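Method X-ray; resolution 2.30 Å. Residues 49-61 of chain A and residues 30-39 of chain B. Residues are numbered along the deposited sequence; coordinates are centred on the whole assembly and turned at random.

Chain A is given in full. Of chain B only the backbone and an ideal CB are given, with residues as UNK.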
ATOM      1  N   PRO A  49      -0.727   6.740  -1.151  1.00 33.65           N
ATOM      2  CA  PRO A  49      -2.130   6.801  -0.704  1.00 37.97           C
ATOM      3  C   PRO A  49      -2.368   7.283   0.746  1.00 36.08           C
ATOM      4  O   PRO A  49      -3.186   8.193   0.926  1.00 36.33           O
ATOM      5  CB  PRO A  49      -2.631   5.369  -0.917  1.00 34.58           C
ATOM      6  CG  PRO A  49      -1.786   4.863  -2.077  1.00 30.60           C
ATOM      7  CD  PRO A  49      -0.417   5.454  -1.810  1.00 36.16           C
ATOM      8  N   LEU A  50      -1.711   6.714   1.755  1.00 28.34           N
ATOM      9  CA  LEU A  50      -1.968   7.187   3.123  1.00 31.40           C
ATOM     10  C   LEU A  50      -1.533   8.632   3.286  1.00 31.79           C
ATOM     11  O   LEU A  50      -2.187   9.401   3.977  1.00 38.06           O
ATOM     12  CB  LEU A  50      -1.320   6.303   4.188  1.00 30.11           C
ATOM     13  CG  LEU A  50      -1.575   6.657   5.661  1.00 37.44           C
ATOM     14  CD1 LEU A  50      -3.073   6.885   6.006  1.00 35.28           C
ATOM     15  CD2 LEU A  50      -0.982   5.573   6.552  1.00 37.52           C
ATOM     16  N   VAL A  51      -0.437   9.004   2.633  1.00 33.07           N
ATOM     17  CA  VAL A  51       0.001  10.401   2.596  1.00 33.58           C
ATOM     18  C   VAL A  51      -1.101  11.339   2.071  1.00 33.31           C
ATOM     19  O   VAL A  51      -1.396  12.382   2.670  1.00 32.82           O
ATOM     20  CB  VAL A  51       1.259  10.536   1.728  1.00 35.15           C
ATOM     21  CG1 VAL A  51       1.662  11.986   1.582  1.00 32.57           C
ATOM     22  CG2 VAL A  51       2.397   9.718   2.350  1.00 34.30           C
ATOM     23  N   LEU A  52      -1.703  10.975   0.946  1.00 34.24           N
ATOM     24  CA  LEU A  52      -2.826  11.740   0.429  1.00 32.77           C
ATOM     25  C   LEU A  52      -3.897  11.846   1.519  1.00 29.63           C
ATOM     26  O   LEU A  52      -4.438  12.920   1.785  1.00 33.76           O
ATOM     27  CB  LEU A  52      -3.392  11.080  -0.824  1.00 35.50           C
ATOM     28  CG  LEU A  52      -2.906  11.502  -2.218  1.00 45.11           C
ATOM     29  CD1 LEU A  52      -1.445  11.798  -2.215  1.00 57.57           C
ATOM     30  CD2 LEU A  52      -3.209  10.408  -3.230  1.00 46.58           C
ATOM     31  N   LYS A  53      -4.179  10.733   2.181  1.00 33.18           N
ATOM     32  CA  LYS A  53      -5.235  10.711   3.177  1.00 25.86           C
ATOM     33  C   LYS A  53      -4.913  11.599   4.377  1.00 31.82           C
ATOM     34  O   LYS A  53      -5.781  12.322   4.865  1.00 26.14           O
ATOM     35  CB  LYS A  53      -5.552   9.277   3.579  1.00 33.32           C
ATOM     36  CG  LYS A  53      -6.278   8.496   2.479  1.00 32.50           C
ATOM     37  CD  LYS A  53      -7.752   8.827   2.529  1.00 47.89           C
ATOM     38  CE  LYS A  53      -8.286   9.229   1.177  1.00 47.87           C
ATOM     39  NZ  LYS A  53      -9.547  10.035   1.345  1.00 36.98           N
ATOM     40  N   VAL A  54      -3.664  11.576   4.830  1.00 29.11           N
ATOM     41  CA  VAL A  54      -3.260  12.435   5.942  1.00 34.37           C
ATOM     42  C   VAL A  54      -3.344  13.915   5.588  1.00 41.12           C
ATOM     43  O   VAL A  54      -3.877  14.715   6.361  1.00 42.95           O
ATOM     44  CB  VAL A  54      -1.855  12.087   6.459  1.00 39.92           C
ATOM     45  CG1 VAL A  54      -1.364  13.157   7.413  1.00 39.77           C
ATOM     46  CG2 VAL A  54      -1.884  10.718   7.160  1.00 32.50           C
ATOM     47  N   TYR A  55      -2.840  14.291   4.417  1.00 38.62           N
ATOM     48  CA  TYR A  55      -2.926  15.691   4.018  1.00 36.46           C
ATOM     49  C   TYR A  55      -4.377  16.094   3.900  1.00 33.69           C
ATOM     50  O   TYR A  55      -4.773  17.187   4.296  1.00 36.37           O
ATOM     51  CB  TYR A  55      -2.238  15.931   2.680  1.00 31.45           C
ATOM     52  CG  TYR A  55      -0.763  16.209   2.805  1.00 47.89           C
ATOM     53  CD1 TYR A  55       0.160  15.168   2.893  1.00 58.68           C
ATOM     54  CD2 TYR A  55      -0.285  17.508   2.824  1.00 56.52           C
ATOM     55  CE1 TYR A  55       1.526  15.423   3.001  1.00 63.66           C
ATOM     56  CE2 TYR A  55       1.079  17.774   2.930  1.00 63.23           C
ATOM     57  CZ  TYR A  55       1.977  16.729   3.015  1.00 65.23           C
ATOM     58  OH  TYR A  55       3.326  17.001   3.118  1.00 74.03           O
ATOM     59  N   GLU A  56      -5.172  15.194   3.343  1.00 30.08           N
ATOM     60  CA  GLU A  56      -6.565  15.476   3.144  1.00 33.46           C
ATOM     61  C   GLU A  56      -7.211  15.759   4.490  1.00 34.67           C
ATOM     62  O   GLU A  56      -7.971  16.716   4.618  1.00 38.08           O
ATOM     63  CB  GLU A  56      -7.243  14.309   2.432  1.00 34.75           C
ATOM     64  CG  GLU A  56      -8.514  14.657   1.711  1.00 36.34           C
ATOM     65  CD  GLU A  56      -9.008  13.488   0.863  1.00 46.31           C
ATOM     66  OE1 GLU A  56      -8.349  12.432   0.906  1.00 39.27           O
ATOM     67  OE2 GLU A  56     -10.033  13.616   0.156  1.00 48.61           O
ATOM     68  N   ALA A  57      -6.908  14.934   5.495  1.00 32.80           N
ATOM     69  CA  ALA A  57      -7.485  15.129   6.824  1.00 38.62           C
ATOM     70  C   ALA A  57      -7.000  16.446   7.469  1.00 41.94           C
ATOM     71  O   ALA A  57      -7.777  17.178   8.086  1.00 33.49           O
ATOM     72  CB  ALA A  57      -7.184  13.931   7.732  1.00 32.93           C
ATOM     73  N   LEU A  58      -5.716  16.748   7.313  1.00 41.31           N
ATOM     74  CA  LEU A  58      -5.178  18.000   7.828  1.00 39.31           C
ATOM     75  C   LEU A  58      -5.901  19.175   7.194  1.00 40.70           C
ATOM     76  O   LEU A  58      -6.247  20.146   7.863  1.00 37.81           O
ATOM     77  CB  LEU A  58      -3.682  18.096   7.553  1.00 36.08           C
ATOM     78  CG  LEU A  58      -2.846  17.164   8.423  1.00 43.21           C
ATOM     79  CD1 LEU A  58      -1.357  17.349   8.156  1.00 43.93           C
ATOM     80  CD2 LEU A  58      -3.172  17.427   9.889  1.00 46.41           C
ATOM     81  N   HIS A  59      -6.145  19.076   5.895  1.00 31.98           N
ATOM     82  CA  HIS A  59      -6.811  20.152   5.194  1.00 37.37           C
ATOM     83  C   HIS A  59      -8.221  20.400   5.724  1.00 44.51           C
ATOM     84  O   HIS A  59      -8.655  21.543   5.836  1.00 49.84           O
ATOM     85  CB  HIS A  59      -6.908  19.823   3.711  1.00 37.67           C
ATOM     86  CG  HIS A  59      -7.957  20.610   2.994  1.00 39.43           C
ATOM     87  ND1 HIS A  59      -7.862  21.971   2.803  1.00 39.89           N
ATOM     88  CD2 HIS A  59      -9.128  20.232   2.428  1.00 47.31           C
ATOM     89  CE1 HIS A  59      -8.922  22.398   2.142  1.00 41.00           C
ATOM     90  NE2 HIS A  59      -9.707  21.362   1.901  1.00 46.21           N
ATOM     91  N   LEU A  60      -8.947  19.327   6.018  1.00 41.77           N
ATOM     92  CA  LEU A  60     -10.349  19.455   6.417  1.00 46.82           C
ATOM     93  C   LEU A  60     -10.453  19.940   7.858  1.00 45.41           C
ATOM     94  O   LEU A  60     -11.429  20.559   8.263  1.00 47.94           O
ATOM     95  CB  LEU A  60     -11.082  18.131   6.210  1.00 42.57           C
ATOM     96  CG  LEU A  60     -11.147  17.750   4.725  1.00 51.53           C
ATOM     97  CD1 LEU A  60     -11.764  16.364   4.531  1.00 57.62           C
ATOM     98  CD2 LEU A  60     -11.906  18.802   3.898  1.00 43.11           C
ATOM     99  N   GLN A  61      -9.399  19.675   8.607  1.00 38.64           N
ATOM    100  CA  GLN A  61      -9.283  20.113   9.974  1.00 52.87           C
ATOM    101  C   GLN A  61      -8.844  21.586  10.050  1.00 57.16           C
ATOM    102  O   GLN A  61      -9.044  22.243  11.070  1.00 57.65           O
ATOM    103  CB  GLN A  61      -8.256  19.215  10.649  1.00 64.09           C
ATOM    104  CG  GLN A  61      -8.012  19.459  12.110  1.00 76.50           C
ATOM    105  CD  GLN A  61      -6.950  18.520  12.642  1.00 84.49           C
ATOM    106  OE1 GLN A  61      -7.217  17.340  12.875  1.00 88.28           O
ATOM    107  NE2 GLN A  61      -5.728  19.029  12.806  1.00 82.82           N
TER
ATOM    108  N   UNK B  30     -12.667  12.635  12.888  1.00 81.57           N
ATOM    109  CA  UNK B  30     -11.766  13.683  12.428  1.00 89.51           C
ATOM    110  C   UNK B  30     -11.009  13.177  11.211  1.00 89.03           C
ATOM    111  O   UNK B  30     -11.074  13.745  10.118  1.00 86.50           O
ATOM    112  CB  UNK B  30     -10.800  14.109  13.535  1.00 89.51           C
ATOM    113  N   UNK B  31     -10.277  12.093  11.449  1.00 79.24           N
ATOM    114  CA  UNK B  31      -9.419  11.429  10.482  1.00 62.93           C
ATOM    115  C   UNK B  31     -10.215  10.315   9.799  1.00 51.40           C
ATOM    116  O   UNK B  31      -9.920   9.902   8.670  1.00 46.28           O
ATOM    117  CB  UNK B  31      -8.161  10.875  11.154  1.00 62.93           C
ATOM    118  N   UNK B  32     -11.240   9.835  10.487  1.00 43.86           N
ATOM    119  CA  UNK B  32     -12.054   8.761   9.946  1.00 56.82           C
ATOM    120  C   UNK B  32     -12.952   9.244   8.799  1.00 46.90           C
ATOM    121  O   UNK B  32     -13.287   8.474   7.905  1.00 47.75           O
ATOM    122  CB  UNK B  32     -12.907   8.146  11.058  1.00 56.82           C
ATOM    123  N   UNK B  33     -13.326  10.516   8.836  1.00 43.83           N
ATOM    124  CA  UNK B  33     -14.126  11.144   7.783  1.00 48.61           C
ATOM    125  C   UNK B  33     -13.492  10.991   6.389  1.00 41.97           C
ATOM    126  O   UNK B  33     -14.182  10.721   5.403  1.00 39.38           O
ATOM    127  CB  UNK B  33     -14.320  12.628   8.100  1.00 48.61           C
ATOM    128  N   UNK B  34     -12.175  11.138   6.310  1.00 35.93           N
ATOM    129  CA  UNK B  34     -11.495  10.981   5.029  1.00 33.60           C
ATOM    130  C   UNK B  34     -11.544   9.563   4.494  1.00 36.59           C
ATOM    131  O   UNK B  34     -11.356   9.352   3.299  1.00 30.03           O
ATOM    132  CB  UNK B  34     -10.036  11.421   5.160  1.00 33.60           C
ATOM    133  N   UNK B  35     -11.810   8.592   5.369  1.00 39.00           N
ATOM    134  CA  UNK B  35     -12.005   7.218   4.920  1.00 34.04           C
ATOM    135  C   UNK B  35     -13.482   6.922   4.673  1.00 39.69           C
ATOM    136  O   UNK B  35     -13.825   6.390   3.626  1.00 35.00           O
ATOM    137  CB  UNK B  35     -11.437   6.238   5.949  1.00 34.04           C
ATOM    138  N   UNK B  36     -14.353   7.302   5.605  1.00 41.68           N
ATOM    139  CA  UNK B  36     -15.771   6.919   5.529  1.00 42.78           C
ATOM    140  C   UNK B  36     -16.569   7.649   4.455  1.00 38.45           C
ATOM    141  O   UNK B  36     -17.629   7.165   4.027  1.00 37.92           O
ATOM    142  CB  UNK B  36     -16.435   7.166   6.885  1.00 42.78           C
ATOM    143  N   UNK B  37     -16.071   8.801   4.014  1.00 32.36           N
ATOM    144  CA  UNK B  37     -16.748   9.547   2.943  1.00 41.10           C
ATOM    145  C   UNK B  37     -16.065   9.367   1.578  1.00 40.37           C
ATOM    146  O   UNK B  37     -16.414  10.010   0.587  1.00 43.25           O
ATOM    147  CB  UNK B  37     -16.796  11.034   3.299  1.00 41.10           C
ATOM    148  N   UNK B  38     -15.084   8.481   1.547  1.00 31.77           N
ATOM    149  CA  UNK B  38     -14.327   8.196   0.338  1.00 38.35           C
ATOM    150  C   UNK B  38     -15.242   7.497  -0.683  1.00 47.31           C
ATOM    151  O   UNK B  38     -16.172   6.772  -0.299  1.00 46.83           O
ATOM    152  CB  UNK B  38     -13.104   7.334   0.657  1.00 38.35           C
ATOM    153  N   UNK B  39     -15.029   7.765  -1.975  1.00 40.47           N
ATOM    154  CA  UNK B  39     -15.689   6.978  -3.027  1.00 45.16           C
ATOM    155  C   UNK B  39     -14.707   6.110  -3.840  1.00 42.94           C
ATOM    156  O   UNK B  39     -15.114   5.306  -4.681  1.00 49.59           O
ATOM    157  CB  UNK B  39     -16.438   7.919  -3.973  1.00 45.16           C
TER

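Chain A offers one face of a helix: A:Leu50, A:Lys53, A:Ala57 and A:Leu60, with A:Glu56 beside them. Chain B meets it with a short helical turn with loop before and after it.

Position 30 points its CB sideways, 4.9 Å from A:Gln61 OE1. Small or polar side chains would suit, especially ones able to share a water. The residue is B:Asp30, poorly ordered; a water donates to its OD2 and to A:Gln61 OE1.

Position 31 lies where the CA atoms come closest, its CA 5.6 Å from the CA of A:Ala57. CB points sideways, 4.7 Å from A:Ala57 CB, and the short alanine leaves room for a long side chain to run along the helix toward A:Leu50. Leucine, methionine or an aromatic would serve. B:Phe31 sets its ring edge against A:Ala57, with CD1 3.8 Å from A:Ala57 CB, and reaches A:Leu50 CD1 with CZ at 4.1 Å.

Position 32 points away and tolerates almost anything; it is B:Thr32.

At 33, the ideal CB has no chain A atom within 5.5 Å, so only a long side chain could return to the helix. B:Arg33, extended, does so: A:Leu60 CD1 lies over one face of its guanidinium, and NH1 comes 4.1 Å from A:Leu60 CB.

Position 34 points toward chain A, into a hole between A:Lys53, A:Glu56, A:Ala57 and A:Leu60. A compact apolar side chain is called for, valine or isoleucine perhaps, or alanine with a looser fit. B:Val34 is the knob, its CG1 3.6 Å from A:Ala57 CA and 3.9 Å from A:Leu60 CD1. B:Val34 O accepts a hydrogen bond from A:Lys53 NZ at 2.7 Å.

Position 35 points sideways, out of contact at CB, but an aromatic, or a long apolar chain such as leucine or methionine, could reach the aliphatic part of A:Lys53. B:Phe35 lays a ring face against A:Lys53 CD, 4.3 Å from the ring centroid, while A:Leu50 CD1 meets its edge, 4.0 Å from CZ.

At 36, 37 and 39 no chain A atom lies within 5.5 Å of the ideal CB, so many polar residues would do. They are B:Thr36, B:Glu37 and B:Asp39.

Position 38, now extended, points toward chain A, with its CB 4.5 Å from A:Lys53 NZ. A carboxylate would suit the ammonium, though A:Glu56 already pairs with it; a neutral acceptor could also work. B:Glu38 OE1 forms a salt bridge with A:Lys53 NZ at 2.5 Å. A:Lys53 NZ also forms a salt bridge with A:Glu56 OE1 at 2.7 Å, holding two carboxylates whose OE1 atoms, on A:Glu56 and B:Glu38, are 4.5 Å apart.

Chain B, residues 30-39: DFTRVFTEED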
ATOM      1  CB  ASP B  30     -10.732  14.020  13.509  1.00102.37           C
ATOM      2  CG  ASP B  30     -11.322  14.074  14.905  1.00111.86           C
ATOM      3  OD1 ASP B  30     -12.349  13.408  15.154  1.00110.74           O
ATOM      4  OD2 ASP B  30     -10.739  14.775  15.761  1.00116.74           O
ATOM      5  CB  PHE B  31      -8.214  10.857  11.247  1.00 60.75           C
ATOM      6  CG  PHE B  31      -7.281   9.994  10.424  1.00 54.01           C
ATOM      7  CD1 PHE B  31      -6.753  10.453   9.228  1.00 58.36           C
ATOM      8  CD2 PHE B  31      -6.886   8.743  10.891  1.00 49.39           C
ATOM      9  CE1 PHE B  31      -5.869   9.666   8.485  1.00 61.74           C
ATOM     10  CE2 PHE B  31      -6.004   7.945  10.159  1.00 52.72           C
ATOM     11  CZ  PHE B  31      -5.494   8.408   8.951  1.00 57.68           C
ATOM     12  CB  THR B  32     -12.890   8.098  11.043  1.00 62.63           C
ATOM     13  OG1 THR B  32     -13.929   8.989  11.448  1.00 61.01           O
ATOM     14  CG2 THR B  32     -12.007   7.751  12.248  1.00 63.43           C
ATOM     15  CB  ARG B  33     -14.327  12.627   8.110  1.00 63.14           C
ATOM     16  CG  ARG B  33     -15.300  13.365   7.197  1.00 78.64           C
ATOM     17  CD  ARG B  33     -15.225  14.869   7.452  1.00 88.68           C
ATOM     18  NE  ARG B  33     -16.085  15.643   6.561  1.00 95.22           N
ATOM     19  CZ  ARG B  33     -15.985  16.959   6.388  1.00101.30           C
ATOM     20  NH1 ARG B  33     -15.057  17.648   7.040  1.00101.28           N
ATOM     21  NH2 ARG B  33     -16.809  17.589   5.557  1.00102.86           N
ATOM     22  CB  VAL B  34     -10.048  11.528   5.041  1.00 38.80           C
ATOM     23  CG1 VAL B  34     -10.068  13.004   5.394  1.00 42.89           C
ATOM     24  CG2 VAL B  34      -9.166  10.757   6.001  1.00 37.05           C
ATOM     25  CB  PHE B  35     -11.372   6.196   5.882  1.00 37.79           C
ATOM     26  CG  PHE B  35      -9.873   6.296   5.955  1.00 39.89           C
ATOM     27  CD1 PHE B  35      -9.071   5.582   5.083  1.00 34.40           C
ATOM     28  CD2 PHE B  35      -9.265   7.140   6.867  1.00 42.93           C
ATOM     29  CE1 PHE B  35      -7.685   5.704   5.125  1.00 33.53           C
ATOM     30  CE2 PHE B  35      -7.878   7.253   6.917  1.00 44.40           C
ATOM     31  CZ  PHE B  35      -7.094   6.539   6.046  1.00 34.06           C
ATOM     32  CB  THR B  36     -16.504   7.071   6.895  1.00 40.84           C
ATOM     33  OG1 THR B  36     -16.508   8.449   7.296  1.00 49.15           O
ATOM     34  CG2 THR B  36     -15.814   6.227   7.954  1.00 30.23           C
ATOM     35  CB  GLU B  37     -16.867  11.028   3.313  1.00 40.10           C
ATOM     36  CG  GLU B  37     -17.554  11.265   4.673  1.00 46.34           C
ATOM     37  CD  GLU B  37     -18.753  10.340   4.907  1.00 54.93           C
ATOM     38  OE1 GLU B  37     -19.563  10.158   3.965  1.00 58.81           O
ATOM     39  OE2 GLU B  37     -18.879   9.785   6.031  1.00 52.06           O
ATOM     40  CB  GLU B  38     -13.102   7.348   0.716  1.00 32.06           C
ATOM     41  CG  GLU B  38     -12.085   7.082  -0.374  1.00 43.05           C
ATOM     42  CD  GLU B  38     -11.588   8.336  -1.041  1.00 34.11           C
ATOM     43  OE1 GLU B  38     -10.540   8.859  -0.633  1.00 45.17           O
ATOM     44  OE2 GLU B  38     -12.242   8.800  -1.985  1.00 46.04           O
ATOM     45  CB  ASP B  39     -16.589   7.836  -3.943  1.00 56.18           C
ATOM     46  CG  ASP B  39     -15.849   9.000  -4.605  1.00 66.60           C
ATOM     47  OD1 ASP B  39     -14.614   8.955  -4.719  1.00 55.32           O
ATOM     48  OD2 ASP B  39     -16.520   9.972  -5.022  1.00 84.79           O
TER
HETATM   49  O   HOH W   1     -12.356  11.685   0.890  1.00 42.59           O
HETATM   50  O   HOH W   2      -8.374  15.497  15.047  1.00 55.36           O
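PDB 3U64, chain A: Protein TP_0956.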